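Local coordinates for pectate lyase (Bacillus subtilis, PDB 5AMV), which cleaves polygalacturonate by calcium-dependent elimination, giving oligosaccharides that end in unsaturated galacturonosyl groups, at residues S25-S30 against P53-I58; D86-A91 against T105-R110; Y183-I188 against D223-A228; D326-S331 against L351-Q356. All coordinates share one frame; numbering follows the deposited sequence. Where two conformers were deposited one is given.

Interaction 1 of 4, residues S25-S30 against P53-I58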
loop_
_atom_site.group_PDB
_atom_site.type_symbol
_atom_site.label_atom_id
_atom_site.label_comp_id
_atom_site.label_asym_id
_atom_site.label_seq_id
_atom_site.Cartn_x
_atom_site.Cartn_y
_atom_site.Cartn_z
ATOM N N SER A 25 19.208 -7.526 -10.416
ATOM C CA SER A 25 19.431 -8.186 -11.703
ATOM C C SER A 25 20.895 -8.542 -11.969
ATOM O O SER A 25 21.173 -9.497 -12.679
ATOM C CB SER A 25 18.869 -7.358 -12.861
ATOM O OG SER A 25 19.438 -6.072 -12.869
ATOM N N LYS A 26 21.803 -7.789 -11.373
ATOM C CA LYS A 26 23.233 -8.084 -11.527
ATOM C C LYS A 26 23.734 -9.129 -10.521
ATOM O O LYS A 26 24.940 -9.368 -10.467
ATOM C CB LYS A 26 24.069 -6.794 -11.428
ATOM C CG LYS A 26 23.814 -5.795 -12.586
ATOM C CD LYS A 26 24.712 -4.552 -12.416
ATOM C CE LYS A 26 24.595 -3.542 -13.580
ATOM N NZ LYS A 26 23.203 -2.990 -13.804
ATOM N N ALA A 27 22.848 -9.743 -9.728
ATOM C CA ALA A 27 23.282 -10.720 -8.700
ATOM C C ALA A 27 24.202 -11.816 -9.265
ATOM O O ALA A 27 23.947 -12.368 -10.322
ATOM C CB ALA A 27 22.075 -11.391 -8.030
ATOM N N SER A 28 25.262 -12.136 -8.525
ATOM C CA SER A 28 26.045 -13.316 -8.831
ATOM C C SER A 28 25.224 -14.560 -8.481
ATOM O O SER A 28 24.250 -14.486 -7.733
ATOM C CB SER A 28 27.318 -13.310 -8.002
ATOM O OG SER A 28 27.012 -13.467 -6.626
ATOM N N SER A 29 25.664 -15.720 -8.968
ATOM C CA SER A 29 24.991 -16.986 -8.678
ATOM C C SER A 29 24.878 -17.257 -7.171
ATOM O O SER A 29 23.875 -17.824 -6.719
ATOM C CB SER A 29 25.708 -18.144 -9.389
ATOM O OG SER A 29 27.026 -18.281 -8.895
ATOM N N SER A 30 25.893 -16.840 -6.392
ATOM C CA SER A 30 25.897 -17.023 -4.938
ATOM C C SER A 30 24.834 -16.157 -4.250
ATOM O O SER A 30 24.516 -16.361 -3.075
ATOM C CB SER A 30 27.277 -16.700 -4.346
ATOM O OG SER A 30 27.676 -15.368 -4.650
ATOM N N PRO A 53 23.996 -6.881 -4.849
ATOM C CA PRO A 53 22.844 -7.266 -5.680
ATOM C C PRO A 53 22.391 -8.700 -5.396
ATOM O O PRO A 53 23.224 -9.633 -5.303
ATOM C CB PRO A 53 23.364 -7.150 -7.108
ATOM C CG PRO A 53 24.442 -6.102 -7.007
ATOM C CD PRO A 53 25.067 -6.253 -5.654
ATOM N N LYS A 54 21.073 -8.870 -5.212
ATOM C CA LYS A 54 20.506 -10.176 -4.858
ATOM C C LYS A 54 19.128 -10.443 -5.476
ATOM O O LYS A 54 18.334 -9.523 -5.654
ATOM C CB LYS A 54 20.424 -10.289 -3.331
ATOM C CG LYS A 54 19.360 -9.368 -2.722
ATOM C CD LYS A 54 19.502 -9.107 -1.241
ATOM C CE LYS A 54 20.644 -8.153 -0.933
ATOM N NZ LYS A 54 20.529 -6.800 -1.658
ATOM N N ILE A 55 18.846 -11.705 -5.797
ATOM C CA ILE A 55 17.554 -12.105 -6.293
ATOM C C ILE A 55 17.013 -13.107 -5.291
ATOM O O ILE A 55 17.732 -14.033 -4.876
ATOM C CB ILE A 55 17.662 -12.730 -7.695
ATOM C CG1 ILE A 55 18.149 -11.678 -8.683
ATOM C CG2 ILE A 55 16.291 -13.303 -8.178
ATOM C CD1 ILE A 55 18.667 -12.213 -9.980
ATOM N N ILE A 56 15.751 -12.930 -4.920
ATOM C CA ILE A 56 15.103 -13.797 -3.939
ATOM C C ILE A 56 13.806 -14.276 -4.526
ATOM O O ILE A 56 12.919 -13.460 -4.776
ATOM C CB ILE A 56 14.806 -13.032 -2.630
ATOM C CG1 ILE A 56 16.108 -12.570 -1.978
ATOM C CG2 ILE A 56 13.961 -13.907 -1.641
ATOM C CD1 ILE A 56 15.904 -11.593 -0.811
ATOM N N TYR A 57 13.705 -15.602 -4.740
ATOM C CA TYR A 57 12.484 -16.246 -5.199
ATOM C C TYR A 57 11.656 -16.675 -3.992
ATOM O O TYR A 57 12.178 -17.367 -3.129
ATOM C CB TYR A 57 12.790 -17.524 -6.023
ATOM C CG TYR A 57 13.353 -17.166 -7.371
ATOM C CD1 TYR A 57 12.508 -16.711 -8.390
ATOM C CD2 TYR A 57 14.734 -17.228 -7.616
ATOM C CE1 TYR A 57 13.031 -16.344 -9.663
ATOM C CE2 TYR A 57 15.243 -16.889 -8.860
ATOM C CZ TYR A 57 14.395 -16.441 -9.867
ATOM O OH TYR A 57 14.966 -16.091 -11.074
ATOM N N ILE A 58 10.381 -16.300 -3.955
ATOM C CA ILE A 58 9.481 -16.783 -2.905
ATOM C C ILE A 58 8.795 -18.044 -3.394
ATOM O O ILE A 58 8.068 -18.032 -4.417
ATOM C CB ILE A 58 8.454 -15.692 -2.453
ATOM C CG1 ILE A 58 9.294 -14.509 -1.926
ATOM C CG2 ILE A 58 7.402 -16.295 -1.449
ATOM C CD1 ILE A 58 8.720 -13.682 -0.811
HETATM O O HOH W 1 25.677 -10.277 -6.164
#

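Interaction 2 of 4, residues D86-A91 against T105-R110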
loop_
_atom_site.group_PDB
_atom_site.type_symbol
_atom_site.label_atom_id
_atom_site.label_comp_id
_atom_site.label_asym_id
_atom_site.label_seq_id
_atom_site.Cartn_x
_atom_site.Cartn_y
_atom_site.Cartn_z
ATOM N N ASP A 86 -9.577 -5.027 27.866
ATOM C CA ASP A 86 -10.604 -4.437 28.719
ATOM C C ASP A 86 -10.035 -3.343 29.621
ATOM O O ASP A 86 -10.636 -2.276 29.717
ATOM C CB ASP A 86 -11.383 -5.523 29.491
ATOM C CG ASP A 86 -12.404 -6.252 28.593
ATOM O OD1 ASP A 86 -13.143 -5.563 27.847
ATOM O OD2 ASP A 86 -12.456 -7.505 28.591
ATOM N N LYS A 87 -8.860 -3.559 30.218
ATOM C CA LYS A 87 -8.236 -2.509 31.041
ATOM C C LYS A 87 -7.829 -1.298 30.187
ATOM O O LYS A 87 -7.969 -0.146 30.620
ATOM C CB LYS A 87 -7.041 -3.042 31.834
ATOM C CG LYS A 87 -7.453 -4.021 32.941
ATOM C CD LYS A 87 -6.216 -4.536 33.662
ATOM C CE LYS A 87 -6.594 -5.678 34.634
ATOM N NZ LYS A 87 -5.386 -6.175 35.344
ATOM N N TYR A 88 -7.377 -1.566 28.957
ATOM C CA TYR A 88 -6.951 -0.484 28.072
ATOM C C TYR A 88 -8.176 0.363 27.728
ATOM O O TYR A 88 -8.135 1.603 27.788
ATOM C CB TYR A 88 -6.355 -1.103 26.815
ATOM C CG TYR A 88 -5.816 -0.088 25.837
ATOM C CD1 TYR A 88 -6.653 0.534 24.881
ATOM C CD2 TYR A 88 -4.464 0.250 25.867
ATOM C CE1 TYR A 88 -6.106 1.459 23.959
ATOM C CE2 TYR A 88 -3.930 1.155 24.955
ATOM C CZ TYR A 88 -4.763 1.761 24.014
ATOM O OH TYR A 88 -4.220 2.672 23.129
ATOM N N LEU A 89 -9.285 -0.301 27.406
ATOM C CA LEU A 89 -10.526 0.407 27.051
ATOM C C LEU A 89 -11.020 1.273 28.216
ATOM O O LEU A 89 -11.425 2.439 28.009
ATOM C CB LEU A 89 -11.593 -0.606 26.647
ATOM C CG LEU A 89 -11.339 -1.250 25.270
ATOM C CD1 LEU A 89 -12.362 -2.375 24.990
ATOM C CD2 LEU A 89 -11.401 -0.220 24.146
ATOM N N LYS A 90 -11.006 0.720 29.421
ATOM C CA LYS A 90 -11.351 1.522 30.587
ATOM C C LYS A 90 -10.373 2.687 30.809
ATOM O O LYS A 90 -10.784 3.827 31.101
ATOM C CB LYS A 90 -11.405 0.659 31.853
ATOM C CG LYS A 90 -12.099 1.372 33.013
ATOM C CD LYS A 90 -12.239 0.375 34.169
ATOM C CE LYS A 90 -13.138 0.924 35.276
ATOM N NZ LYS A 90 -12.311 1.588 36.297
ATOM N N ALA A 91 -9.083 2.430 30.664
ATOM C CA ALA A 91 -8.082 3.487 30.901
ATOM C C ALA A 91 -8.253 4.703 30.020
ATOM O O ALA A 91 -8.000 5.840 30.457
ATOM C CB ALA A 91 -6.621 2.926 30.756
ATOM N N THR A 105 0.349 3.019 32.074
ATOM C CA THR A 105 0.565 1.563 32.116
ATOM C C THR A 105 0.010 0.806 30.909
ATOM O O THR A 105 0.715 0.017 30.264
ATOM C CB THR A 105 -0.126 0.964 33.350
ATOM O OG1 THR A 105 0.201 1.742 34.513
ATOM C CG2 THR A 105 0.248 -0.514 33.557
ATOM N N GLN A 106 -1.294 1.002 30.659
ATOM C CA GLN A 106 -1.932 0.199 29.620
ATOM C C GLN A 106 -1.420 0.505 28.225
ATOM O O GLN A 106 -1.184 -0.425 27.420
ATOM C CB GLN A 106 -3.473 0.240 29.676
ATOM C CG GLN A 106 -4.080 -0.707 30.733
ATOM C CD GLN A 106 -3.655 -2.162 30.556
ATOM O OE1 GLN A 106 -3.675 -2.690 29.440
ATOM N NE2 GLN A 106 -3.315 -2.826 31.667
ATOM N N GLU A 107 -1.203 1.792 27.935
ATOM C CA GLU A 107 -0.636 2.157 26.647
ATOM C C GLU A 107 0.804 1.679 26.521
ATOM O O GLU A 107 1.196 1.203 25.438
ATOM C CB GLU A 107 -0.740 3.687 26.436
ATOM C CG GLU A 107 0.009 4.136 25.165
ATOM C CD GLU A 107 -0.502 3.582 23.856
ATOM O OE1 GLU A 107 -1.602 2.967 23.813
ATOM O OE2 GLU A 107 0.226 3.823 22.849
ATOM N N GLU A 108 1.598 1.766 27.611
ATOM C CA GLU A 108 2.943 1.223 27.559
ATOM C C GLU A 108 2.920 -0.263 27.271
ATOM O O GLU A 108 3.762 -0.760 26.539
ATOM C CB GLU A 108 3.729 1.474 28.858
ATOM C CG GLU A 108 3.996 2.980 29.050
ATOM C CD GLU A 108 4.562 3.331 30.415
ATOM O OE1 GLU A 108 4.612 2.475 31.316
ATOM O OE2 GLU A 108 4.961 4.521 30.538
ATOM N N ALA A 109 1.982 -0.984 27.882
ATOM C CA ALA A 109 1.970 -2.444 27.699
ATOM C C ALA A 109 1.489 -2.789 26.286
ATOM O O ALA A 109 1.972 -3.742 25.679
ATOM C CB ALA A 109 1.092 -3.096 28.734
ATOM N N ARG A 110 0.563 -1.984 25.763
ATOM C CA ARG A 110 0.123 -2.163 24.357
ATOM C C ARG A 110 1.301 -1.934 23.401
ATOM O O ARG A 110 1.498 -2.686 22.408
ATOM C CB ARG A 110 -1.042 -1.185 24.022
ATOM C CG ARG A 110 -1.703 -1.513 22.610
ATOM C CD ARG A 110 -2.309 -0.245 21.965
ATOM N NE ARG A 110 -1.256 0.773 21.790
ATOM C CZ ARG A 110 -0.293 0.754 20.862
ATOM N NH1 ARG A 110 -0.230 -0.194 19.924
ATOM N NH2 ARG A 110 0.629 1.726 20.877
#

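Interaction 3 of 4, residues Y183-I188 against D223-A228. With CA (calcium ion), chain C.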
loop_
_atom_site.group_PDB
_atom_site.type_symbol
_atom_site.label_atom_id
_atom_site.label_comp_id
_atom_site.label_asym_id
_atom_site.label_seq_id
_atom_site.Cartn_x
_atom_site.Cartn_y
_atom_site.Cartn_z
ATOM N N TYR A 183 0.712 -2.030 10.356
ATOM C CA TYR A 183 1.345 -2.803 9.265
ATOM C C TYR A 183 0.661 -2.592 7.959
ATOM O O TYR A 183 -0.555 -2.720 7.867
ATOM C CB TYR A 183 1.407 -4.333 9.574
ATOM C CG TYR A 183 1.942 -4.549 10.953
ATOM C CD1 TYR A 183 3.201 -4.054 11.300
ATOM C CD2 TYR A 183 1.160 -5.171 11.938
ATOM C CE1 TYR A 183 3.672 -4.162 12.596
ATOM C CE2 TYR A 183 1.627 -5.300 13.233
ATOM C CZ TYR A 183 2.864 -4.811 13.562
ATOM O OH TYR A 183 3.285 -4.875 14.874
ATOM N N ASP A 184 1.472 -2.305 6.950
ATOM C CA ASP A 184 1.004 -2.317 5.567
ATOM C C ASP A 184 1.537 -3.621 4.949
ATOM O O ASP A 184 2.402 -4.279 5.550
ATOM C CB ASP A 184 1.655 -1.148 4.828
ATOM C CG ASP A 184 1.443 0.194 5.494
ATOM O OD1 ASP A 184 0.370 0.475 6.062
ATOM O OD2 ASP A 184 2.349 1.062 5.387
ATOM N N ASN A 185 1.119 -3.971 3.721
ATOM C CA ASN A 185 1.823 -5.064 3.015
ATOM C C ASN A 185 3.225 -4.598 2.580
ATOM O O ASN A 185 4.211 -5.309 2.797
ATOM C CB ASN A 185 0.998 -5.555 1.812
ATOM C CG ASN A 185 -0.423 -5.849 2.207
ATOM O OD1 ASN A 185 -1.353 -5.133 1.781
ATOM N ND2 ASN A 185 -0.634 -6.907 3.027
ATOM N N ILE A 186 3.301 -3.385 2.017
ATOM C CA ILE A 186 4.590 -2.796 1.635
ATOM C C ILE A 186 4.569 -1.307 2.038
ATOM O O ILE A 186 3.628 -0.571 1.689
ATOM C CB ILE A 186 4.844 -2.885 0.103
ATOM C CG1 ILE A 186 4.858 -4.341 -0.359
ATOM C CG2 ILE A 186 6.181 -2.168 -0.283
ATOM C CD1 ILE A 186 4.884 -4.484 -1.896
ATOM N N THR A 187 5.586 -0.912 2.814
ATOM C CA THR A 187 5.723 0.445 3.268
ATOM C C THR A 187 6.997 1.016 2.627
ATOM O O THR A 187 8.090 0.561 2.935
ATOM C CB THR A 187 5.881 0.492 4.829
ATOM O OG1 THR A 187 4.799 -0.195 5.488
ATOM C CG2 THR A 187 5.949 1.937 5.280
ATOM N N ILE A 188 6.864 2.024 1.756
ATOM C CA ILE A 188 8.045 2.695 1.189
ATOM C C ILE A 188 8.344 3.891 2.034
ATOM O O ILE A 188 7.584 4.859 2.021
ATOM C CB ILE A 188 7.832 3.081 -0.291
ATOM C CG1 ILE A 188 7.344 1.850 -1.066
ATOM C CG2 ILE A 188 9.133 3.656 -0.879
ATOM C CD1 ILE A 188 6.984 2.142 -2.578
ATOM N N ASP A 223 -3.766 -1.509 8.078
ATOM C CA ASP A 223 -3.463 -0.166 7.624
ATOM C C ASP A 223 -3.494 -0.129 6.079
ATOM O O ASP A 223 -4.489 -0.441 5.455
ATOM C CB ASP A 223 -2.094 0.240 8.182
ATOM C CG ASP A 223 -1.935 1.755 8.304
ATOM O OD1 ASP A 223 -2.864 2.424 8.802
ATOM O OD2 ASP A 223 -0.872 2.275 7.913
ATOM N N GLY A 224 -2.364 0.245 5.486
ATOM C CA GLY A 224 -2.249 0.317 3.998
ATOM C C GLY A 224 -1.842 -0.971 3.285
ATOM O O GLY A 224 -1.587 -1.997 3.922
ATOM N N GLN A 225 -1.855 -0.914 1.950
ATOM C CA GLN A 225 -1.412 -2.006 1.090
ATOM C C GLN A 225 -0.030 -1.638 0.555
ATOM O O GLN A 225 0.938 -2.339 0.834
ATOM C CB GLN A 225 -2.435 -2.227 -0.041
ATOM C CG GLN A 225 -3.772 -2.581 0.596
ATOM C CD GLN A 225 -4.791 -2.951 -0.455
ATOM O OE1 GLN A 225 -5.228 -2.130 -1.225
ATOM N NE2 GLN A 225 -5.161 -4.230 -0.476
ATOM N N THR A 226 0.049 -0.554 -0.193
ATOM C CA THR A 226 1.317 -0.042 -0.709
ATOM C C THR A 226 1.348 1.467 -0.394
ATOM O O THR A 226 0.757 2.270 -1.117
ATOM C CB THR A 226 1.478 -0.301 -2.233
ATOM O OG1 THR A 226 0.322 0.215 -2.942
ATOM C CG2 THR A 226 1.584 -1.811 -2.541
ATOM N N ASP A 227 2.044 1.820 0.674
ATOM C CA ASP A 227 2.097 3.223 1.122
ATOM C C ASP A 227 3.486 3.798 0.860
ATOM O O ASP A 227 4.501 3.061 0.768
ATOM C CB ASP A 227 1.789 3.314 2.630
ATOM C CG ASP A 227 0.325 3.057 2.954
ATOM O OD1 ASP A 227 -0.547 3.035 2.034
ATOM O OD2 ASP A 227 0.049 2.920 4.164
ATOM N N ALA A 228 3.553 5.122 0.745
ATOM C CA ALA A 228 4.827 5.822 0.514
ATOM C C ALA A 228 4.880 7.105 1.332
ATOM O O ALA A 228 3.954 7.862 1.320
ATOM C CB ALA A 228 5.037 6.112 -0.971
HETATM CA CA CA C . 0.899 2.724 6.335
HETATM O O HOH W 2 -2.779 -3.739 5.876
HETATM O O HOH W 3 -3.958 -5.831 1.680
HETATM O O HOH W 4 -0.194 4.788 6.543
HETATM O O HOH W 5 2.668 4.140 5.836
HETATM O O HOH W 6 1.903 2.110 8.362
#

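Interaction 4 of 4, residues D326-S331 against L351-Q356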
loop_
_atom_site.group_PDB
_atom_site.type_symbol
_atom_site.label_atom_id
_atom_site.label_comp_id
_atom_site.label_asym_id
_atom_site.label_seq_id
_atom_site.Cartn_x
_atom_site.Cartn_y
_atom_site.Cartn_z
ATOM N N ASP A 326 -16.001 1.585 -12.262
ATOM C CA ASP A 326 -17.343 0.996 -12.301
ATOM C C ASP A 326 -17.897 0.809 -10.889
ATOM O O ASP A 326 -17.644 -0.222 -10.206
ATOM C CB ASP A 326 -17.328 -0.325 -13.042
ATOM C CG ASP A 326 -17.202 -0.135 -14.580
ATOM O OD1 ASP A 326 -17.531 0.959 -15.076
ATOM O OD2 ASP A 326 -16.766 -1.081 -15.234
ATOM N N VAL A 327 -18.676 1.800 -10.466
ATOM C CA VAL A 327 -19.347 1.803 -9.162
ATOM C C VAL A 327 -20.788 2.251 -9.455
ATOM O O VAL A 327 -21.062 3.432 -9.567
ATOM C CB VAL A 327 -18.628 2.750 -8.146
ATOM C CG1 VAL A 327 -19.364 2.783 -6.785
ATOM C CG2 VAL A 327 -17.150 2.273 -7.937
ATOM N N PRO A 328 -21.695 1.292 -9.582
ATOM C CA PRO A 328 -23.073 1.645 -10.028
ATOM C C PRO A 328 -23.686 2.726 -9.148
ATOM O O PRO A 328 -23.552 2.680 -7.906
ATOM C CB PRO A 328 -23.820 0.311 -9.875
ATOM C CG PRO A 328 -22.746 -0.711 -10.244
ATOM C CD PRO A 328 -21.476 -0.178 -9.574
ATOM N N GLY A 329 -24.286 3.731 -9.771
ATOM C CA GLY A 329 -25.043 4.744 -9.003
ATOM C C GLY A 329 -24.227 5.903 -8.451
ATOM O O GLY A 329 -24.803 6.840 -7.884
ATOM N N LEU A 330 -22.902 5.854 -8.620
ATOM C CA LEU A 330 -22.005 6.924 -8.173
ATOM C C LEU A 330 -22.124 8.158 -9.066
ATOM O O LEU A 330 -22.291 8.050 -10.284
ATOM C CB LEU A 330 -20.544 6.410 -8.175
ATOM C CG LEU A 330 -19.564 7.205 -7.316
ATOM C CD1 LEU A 330 -19.753 6.969 -5.840
ATOM C CD2 LEU A 330 -18.147 6.879 -7.742
ATOM N N SER A 331 -22.066 9.330 -8.445
ATOM C CA SER A 331 -21.895 10.583 -9.180
ATOM C C SER A 331 -20.435 10.853 -9.574
ATOM O O SER A 331 -19.493 10.399 -8.893
ATOM C CB SER A 331 -22.436 11.741 -8.344
ATOM O OG SER A 331 -21.558 11.983 -7.240
ATOM N N LEU A 351 -13.661 7.381 -17.285
ATOM C CA LEU A 351 -14.960 6.811 -17.510
ATOM C C LEU A 351 -15.546 6.371 -16.184
ATOM O O LEU A 351 -14.838 5.740 -15.379
ATOM C CB LEU A 351 -14.880 5.585 -18.407
ATOM C CG LEU A 351 -14.364 5.754 -19.839
ATOM C CD1 LEU A 351 -14.424 4.391 -20.587
ATOM C CD2 LEU A 351 -15.131 6.910 -20.602
ATOM N N LEU A 352 -16.818 6.687 -15.964
ATOM C CA LEU A 352 -17.546 6.268 -14.743
ATOM C C LEU A 352 -18.778 5.526 -15.232
ATOM O O LEU A 352 -19.686 6.159 -15.840
ATOM C CB LEU A 352 -18.000 7.488 -13.937
ATOM C CG LEU A 352 -18.906 7.150 -12.736
ATOM C CD1 LEU A 352 -18.179 6.202 -11.753
ATOM C CD2 LEU A 352 -19.338 8.437 -11.947
ATOM N N ASN A 353 -18.814 4.215 -14.984
ATOM C CA ASN A 353 -19.951 3.407 -15.432
ATOM C C ASN A 353 -20.189 3.603 -16.915
ATOM O O ASN A 353 -21.324 3.729 -17.358
ATOM C CB ASN A 353 -21.188 3.696 -14.595
ATOM C CG ASN A 353 -20.914 3.444 -13.110
ATOM O OD1 ASN A 353 -20.308 2.424 -12.776
ATOM N ND2 ASN A 353 -21.330 4.356 -12.245
ATOM N N GLY A 354 -19.081 3.716 -17.657
ATOM C CA GLY A 354 -19.099 3.834 -19.089
ATOM C C GLY A 354 -19.266 5.269 -19.603
ATOM O O GLY A 354 -19.146 5.467 -20.815
ATOM N N THR A 355 -19.621 6.223 -18.731
ATOM C CA THR A 355 -19.859 7.605 -19.150
ATOM C C THR A 355 -18.561 8.396 -19.034
ATOM O O THR A 355 -17.916 8.351 -17.987
ATOM C CB THR A 355 -20.890 8.231 -18.250
ATOM O OG1 THR A 355 -22.126 7.542 -18.417
ATOM C CG2 THR A 355 -21.101 9.678 -18.553
ATOM N N GLN A 356 -18.190 9.128 -20.091
ATOM C CA GLN A 356 -17.047 10.074 -19.988
ATOM C C GLN A 356 -17.372 11.198 -18.985
ATOM O O GLN A 356 -18.376 11.905 -19.108
ATOM C CB GLN A 356 -16.693 10.716 -21.331
ATOM C CG GLN A 356 -16.465 9.768 -22.485
ATOM C CD GLN A 356 -16.084 10.529 -23.792
ATOM O OE1 GLN A 356 -16.935 11.101 -24.482
ATOM N NE2 GLN A 356 -14.790 10.525 -24.115
HETATM O O HOH W 7 -16.587 2.873 -16.760
HETATM O O HOH W 8 -23.114 6.663 -12.601
#

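Interaction 1 of 4, residues S25-S30 against P53-I58
The flat groups that meet between Ala27 and Pro53 are peptide units. Pro53 CB sits over one face of the Lys26-Ala27 peptide, 3.7 Å from Ala27 N. In return, the methyl of Ala27 stands above the plane of the Pro53-Lys54 peptide, with CB 3.4 Å from Pro53 O. Near that plane, beyond the carbonyl oxygen, lies a water. The contact belongs to the parallel beta-helix fold of polysaccharide lyase family 1. Strand 54-58 runs parallel between strands 32-35 and 129-133, and residues 25-30 belong to the loop that leads into strand 32-35. Ala27 packs against the start of strand 54-58, a few residues before its own chain enters the neighbouring strand 32-35. Its CB also meets Lys54 CA at 3.7 Å. The same methyl meets Ile55, whose CG1 and CD1 both lie 4.0 Å from Ala27 CB. Ile55 CG1 lies beside the backbone N (chi1 -65°), which turns this branch to the Ala27 methyl. The Lys54 side chain leaves on the other side, and its NZ bonds to Thr52 O and Thr129 OG1. Ile55 carries the backbone pairing onward, to Asn31 and Tyr33. No direct hydrogen bond joins the two segments, so the contact is van der Waals packing plus one bridging water. That water accepts from Ser28 N at 3.0 Å and donates to Pro53 O at 2.7 Å.

Interaction 2 of 4, residues D86-A91 against T105-R110
Two torsions bring Tyr88 and Glu107 together. Tyr88 has CG anti to the backbone N (chi1 -177°), and Glu107 bends at its second torsion (chi2 62°) before its carboxylate. The motif is a helix-helix packing outside the beta-helix core. Helix 85-92 and the start of helix 105-121 pass with their segment axes 9.3 Å apart and their directions 133° apart. Tyr88 OH donates to Glu107 OE1 at 2.7 Å, meeting the oxygen nearly along its C-O axis. The same oxygen takes a second bond from Arg110 NE, 3.0 Å from OE1, and the two donors come from opposite faces of the carboxylate plane. This double grip fixes the carboxylate at the edge of the phenol ring. The phenol oxygen is itself bonded to Trp169 N, and Gln168 NE2 holds the other oxygen of Glu107. Arg110 also lays its CD 3.7 Å from Tyr88 OH, while its NH1 bonds to Phe166 O and Gln114 OE1. Gln106 packs between the two helices. Its CB lies 3.9 Å from Tyr88 CD2, and its bent chain sets CD against Lys87 CB at 3.7 Å. The Gln106 amide is satisfied by the chain just before helix 85-92, with NE2 bonded to Glu82 O and OE1 to Asp84 N. Arg110 grips the acid side-on with two nitrogens: beside the NE bond, NH2 forms a salt bridge to Glu107 OE2 at 2.9 Å.

Interaction 3 of 4, residues Y183-I188 against D223-A228
Asp184 OD1 is held from two sides: calcium binds it at 2.3 Å, and Gly224 N donates to it at 2.8 Å. Asp184 OD2 also binds the calcium. Asp223 OD2, Asp227 OD2 and three waters complete the site of the calcium cofactor that the lyase needs. The segments are adjacent rungs of the parallel beta-helix, and Thr187 pairs with Asp227 on the calcium side of the sheet. The acid oxygens crowd together, with Asp184 OD1 3.1 Å from Asp227 OD2; the ion would offset their repulsion. There is no room for a side chain at Gly224, since a CB there would run into Asp227 OD2. Ile186 and Ile188 face away from the metal, with Thr226 and Ala228. Just before the paired strands, Asn185 and Gln225 lie side by side, and Asn185 OD1 sits 3.2 Å from Gln225 CA. An alanine in place of Asn185 would probably leave a gap beside Gln225 CB and CG, where OD1 had packed, and could weaken the hold on the water near Gln225 NE2. Gln225 OE1 is bonded to Ser248 OG, which ties this pair to the next turn. Backbone bonds zip the strands, among them Ile188 N to Asp227 O at 2.8 Å.

Interaction 4 of 4, residues D326-S331 against L351-Q356
Val327 to Leu330, a type II turn, meets Leu352 to Thr355, a type I' turn that closes the hairpin of strands 351-352 and 355-356. The hairpin lies near the C-terminal end of the beta-helix, where strand 351-352 runs parallel to strand 317-326. Asn353, at a left-handed backbone position of the tight turn, supplies the link. Its CG lies beside the backbone N (chi1 -57°), and the amide beyond it reaches Val327 O close to its own plane. ND2 donates to Val327 O at 2.8 Å, from 63° above the carbonyl plane. Leu330 N, closing the type II turn, reaches the same oxygen from the opposite face. Asn353 OD1 receives a weak bond from Val327 N at 2.9 Å. An alanine at Asn353 would probably leave Val327 O with only Leu330 N of these two donors, and the two turns less firmly joined. Leu330 and Leu352 cross at about a right angle, with CD2 of Leu330 4.1 Å from CD1 of Leu352. The other methyl, Leu352 CD2, touches Leu330 O at 3.4 Å. Waters add two bridges. One joins Asp326 OD1 to Gly354 N, while Asp326 OD2 is held by Tyr294 OH. The second donates to Leu330 O at 2.8 Å and accepts from Asn353 ND2 at 2.9 Å.

Overall arrangement
From the N terminus the four contacts follow in series; none nests in or crosses another. Interaction 1 closes the loop from residue 25 to 58, joining the loop before strand 32-35 to strand 54-58 of the beta-helix. Interaction 2 closes 86 to 110 and pairs two helices outside the core. Interaction 3 closes 183 to 228 close to the centre of the chain, at the calcium site. Interaction 4 closes 326 to 356 near the C-terminal end. Interactions 1 and 4 lie on opposite sides of the chain's centre, with their centres about 44 Å apart. Helix 105-121 links the middle two: it starts in interaction 2, and later residues touch Tyr183 of interaction 3.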